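Local structure of surface-associated protein CshB (Streptococcus gordonii, 6YZG) at the interface of chains A and B. The protein is a cell-wall-anchored streptococcal surface adhesin that probably binds fibronectin through its non-repetitive region, the second non-repetitive domain of which is present here. Sequence-based numbering; all coordinates share one arbitrary frame. Chains: chain A/B, Surface-associated protein CshB.

The interface of chains A and B. Residues chain A 239-241, 243, 278; chain B 158, 160-163.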
ATOM      1  N   MET A 239      22.862   2.824   2.868  1.00  7.80           N
ATOM      2  CA  MET A 239      24.147   3.326   2.356  1.00  8.73           C
ATOM      3  C   MET A 239      25.241   2.269   2.443  1.00  8.64           C
ATOM      4  O   MET A 239      25.317   1.511   3.437  1.00  7.82           O
ATOM      5  CB  MET A 239      24.550   4.549   3.178  1.00 11.65           C
ATOM      6  CG  MET A 239      25.757   5.277   2.713  1.00 11.99           C
ATOM      7  SD  MET A 239      26.374   6.408   4.063  1.00 41.96           S
ATOM      8  CE  MET A 239      27.371   5.383   5.166  1.00 20.74           C
ATOM      9  N   THR A 240      26.083   2.263   1.425  1.00  7.62           N
ATOM     10  CA  THR A 240      27.303   1.409   1.387  1.00  7.56           C
ATOM     11  C   THR A 240      28.462   2.277   0.927  1.00  8.38           C
ATOM     12  O   THR A 240      28.278   3.109   0.001  1.00  9.44           O
ATOM     13  CB  THR A 240      27.088   0.157   0.529  1.00  7.99           C
ATOM     14  OG1 THR A 240      28.307  -0.607   0.560  1.00  8.04           O
ATOM     15  CG2 THR A 240      26.793   0.469  -0.930  1.00  9.20           C
ATOM     16  N   ARG A 241      29.621   2.121   1.558  1.00  8.82           N
ATOM     17  CA  ARG A 241      30.816   2.916   1.189  1.00  9.55           C
ATOM     18  C   ARG A 241      31.904   1.990   0.642  1.00 10.27           C
ATOM     19  O   ARG A 241      31.984   0.885   1.067  1.00  9.66           O
ATOM     20  CB  ARG A 241      31.327   3.663   2.422  1.00 12.79           C
ATOM     21  CG  ARG A 241      32.477   4.622   2.151  1.00 19.00           C
ATOM     22  CD  ARG A 241      32.849   5.542   3.309  1.00 25.17           C
ATOM     23  NE  ARG A 241      31.776   6.493   3.384  1.00 34.64           N
ATOM     24  CZ  ARG A 241      31.507   7.283   4.411  1.00 39.84           C
ATOM     25  NH1 ARG A 241      32.227   7.247   5.527  1.00 39.22           N
ATOM     26  NH2 ARG A 241      30.462   8.083   4.327  1.00 43.91           N
ATOM     27  N   ALA A 243      32.123   0.583  -2.266  1.00 10.60           N
ATOM     28  CA  ALA A 243      31.662  -0.448  -3.202  1.00 11.18           C
ATOM     29  C   ALA A 243      32.276  -0.218  -4.580  1.00 10.18           C
ATOM     30  O   ALA A 243      32.244   0.931  -5.054  1.00 13.51           O
ATOM     31  CB  ALA A 243      30.171  -0.403  -3.290  1.00 11.65           C
ATOM     32  N   PHE A 278      39.435  -6.720   0.155  1.00 29.80           N
ATOM     33  CA  PHE A 278      38.064  -6.506   0.691  1.00 27.22           C
ATOM     34  C   PHE A 278      37.020  -6.815  -0.398  1.00 25.91           C
ATOM     35  O   PHE A 278      36.032  -7.538  -0.165  1.00 23.23           O
ATOM     36  CB  PHE A 278      37.933  -5.056   1.181  1.00 26.29           C
ATOM     37  CG  PHE A 278      36.608  -4.763   1.829  1.00 30.21           C
ATOM     38  CD1 PHE A 278      36.338  -5.192   3.119  1.00 34.92           C
ATOM     39  CD2 PHE A 278      35.638  -4.045   1.158  1.00 28.85           C
ATOM     40  CE1 PHE A 278      35.115  -4.928   3.716  1.00 41.02           C
ATOM     41  CE2 PHE A 278      34.409  -3.799   1.753  1.00 29.56           C
ATOM     42  CZ  PHE A 278      34.143  -4.246   3.016  1.00 36.53           C
TER
ATOM     43  N   THR B 158      25.923  -5.403  -2.111  1.00  8.49           N
ATOM     44  CA  THR B 158      27.102  -4.547  -2.220  1.00  8.60           C
ATOM     45  C   THR B 158      28.370  -5.386  -1.973  1.00  7.72           C
ATOM     46  O   THR B 158      28.323  -6.370  -1.225  1.00  8.73           O
ATOM     47  CB  THR B 158      27.049  -3.404  -1.194  1.00  8.26           C
ATOM     48  OG1 THR B 158      28.201  -2.579  -1.371  1.00  8.14           O
ATOM     49  CG2 THR B 158      26.936  -3.876   0.254  1.00  9.14           C
ATOM     50  N   GLY B 160      30.891  -3.341  -0.915  1.00  8.42           N
ATOM     51  CA  GLY B 160      31.438  -2.339   0.002  1.00  8.31           C
ATOM     52  C   GLY B 160      31.034  -2.575   1.424  1.00  8.24           C
ATOM     53  O   GLY B 160      30.743  -3.725   1.816  1.00  9.58           O
ATOM     54  N   THR B 161      30.970  -1.534   2.213  1.00  8.85           N
ATOM     55  CA  THR B 161      30.608  -1.680   3.621  1.00  8.58           C
ATOM     56  C   THR B 161      29.201  -2.234   3.752  1.00  8.60           C
ATOM     57  O   THR B 161      28.312  -1.925   2.968  1.00  8.66           O
ATOM     58  CB  THR B 161      30.829  -0.399   4.405  1.00  8.85           C
ATOM     59  OG1 THR B 161      30.007   0.654   3.903  1.00 10.42           O
ATOM     60  CG2 THR B 161      32.274   0.028   4.350  1.00  9.85           C
ATOM     61  N   GLY B 162      28.945  -2.958   4.801  1.00  8.64           N
ATOM     62  CA  GLY B 162      27.605  -3.463   5.061  1.00  7.86           C
ATOM     63  C   GLY B 162      26.621  -2.345   5.270  1.00  7.52           C
ATOM     64  O   GLY B 162      26.941  -1.256   5.761  1.00  9.17           O
ATOM     65  N   TRP B 163      25.398  -2.607   4.841  1.00  8.16           N
ATOM     66  CA  TRP B 163      24.375  -1.551   4.728  1.00  8.28           C
ATOM     67  C   TRP B 163      24.147  -0.813   6.026  1.00  7.61           C
ATOM     68  O   TRP B 163      23.951  -1.458   7.077  1.00  8.54           O
ATOM     69  CB  TRP B 163      23.086  -2.169   4.198  1.00  8.14           C
ATOM     70  CG  TRP B 163      23.202  -2.697   2.805  1.00  8.10           C
ATOM     71  CD1 TRP B 163      23.230  -4.019   2.433  1.00  7.44           C
ATOM     72  CD2 TRP B 163      23.309  -1.950   1.572  1.00  7.39           C
ATOM     73  NE1 TRP B 163      23.294  -4.133   1.077  1.00  8.17           N
ATOM     74  CE2 TRP B 163      23.370  -2.886   0.517  1.00  7.65           C
ATOM     75  CE3 TRP B 163      23.366  -0.591   1.283  1.00  7.31           C
ATOM     76  CZ2 TRP B 163      23.415  -2.458  -0.809  1.00  7.34           C
ATOM     77  CZ3 TRP B 163      23.460  -0.186  -0.018  1.00  8.35           C
ATOM     78  CH2 TRP B 163      23.476  -1.110  -1.061  1.00  8.23           C
TER
HETATM   79  O   HOH W   1      27.713   1.279   5.200  1.00 10.21           O
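The end of strand 234-241 of one chain, docking against the loop that follows strand 153-158 of the other, illustrates how chains can be held by side-chain hydroxyls as well as by backbone. A:Thr240 reaches across with OG1 anti to its backbone N (chi1 -180°), which brings the hydroxyl between the end of strand 153-158 and the loop after it. There OG1 gives its hydrogen to B:Thr161 O at 2.7 Å, lying in the carbonyl plane on a lone pair, and is also hydrogen-bonded to B:Thr158 OG1 at 2.8 Å. B:Gly160 N, in the loop just beyond, donates to B:Thr158 OG1 and helps to hold this hydroxyl at the strand end. The methyl CG2 of A:Thr240 lies 3.5 Å from CZ3 of B:Trp163, over the rim of one indole face; CG2 of B:Thr158, from the indole's own chain, lies over the rim of the same face. One residue on, poorly ordered A:Arg241 engages chiefly through its backbone: B:Thr161 N donates to A:Arg241 O at 2.9 Å. B:Thr161 OG1, set between its backbone N and carbonyl carbon (chi1 62°), accepts A:Arg241 N at 2.8 Å, nearly straight (163° at H). A water joins this hydroxyl to A:Met239 O and B:Gly162 O. The poorly ordered A:Phe278 ring meets B:Gly160 CA edge-on. Repeated by two-fold symmetry, the patch ties the deposited dimer together, though the structure alone does not show that CshB pairs this way on the cell surface.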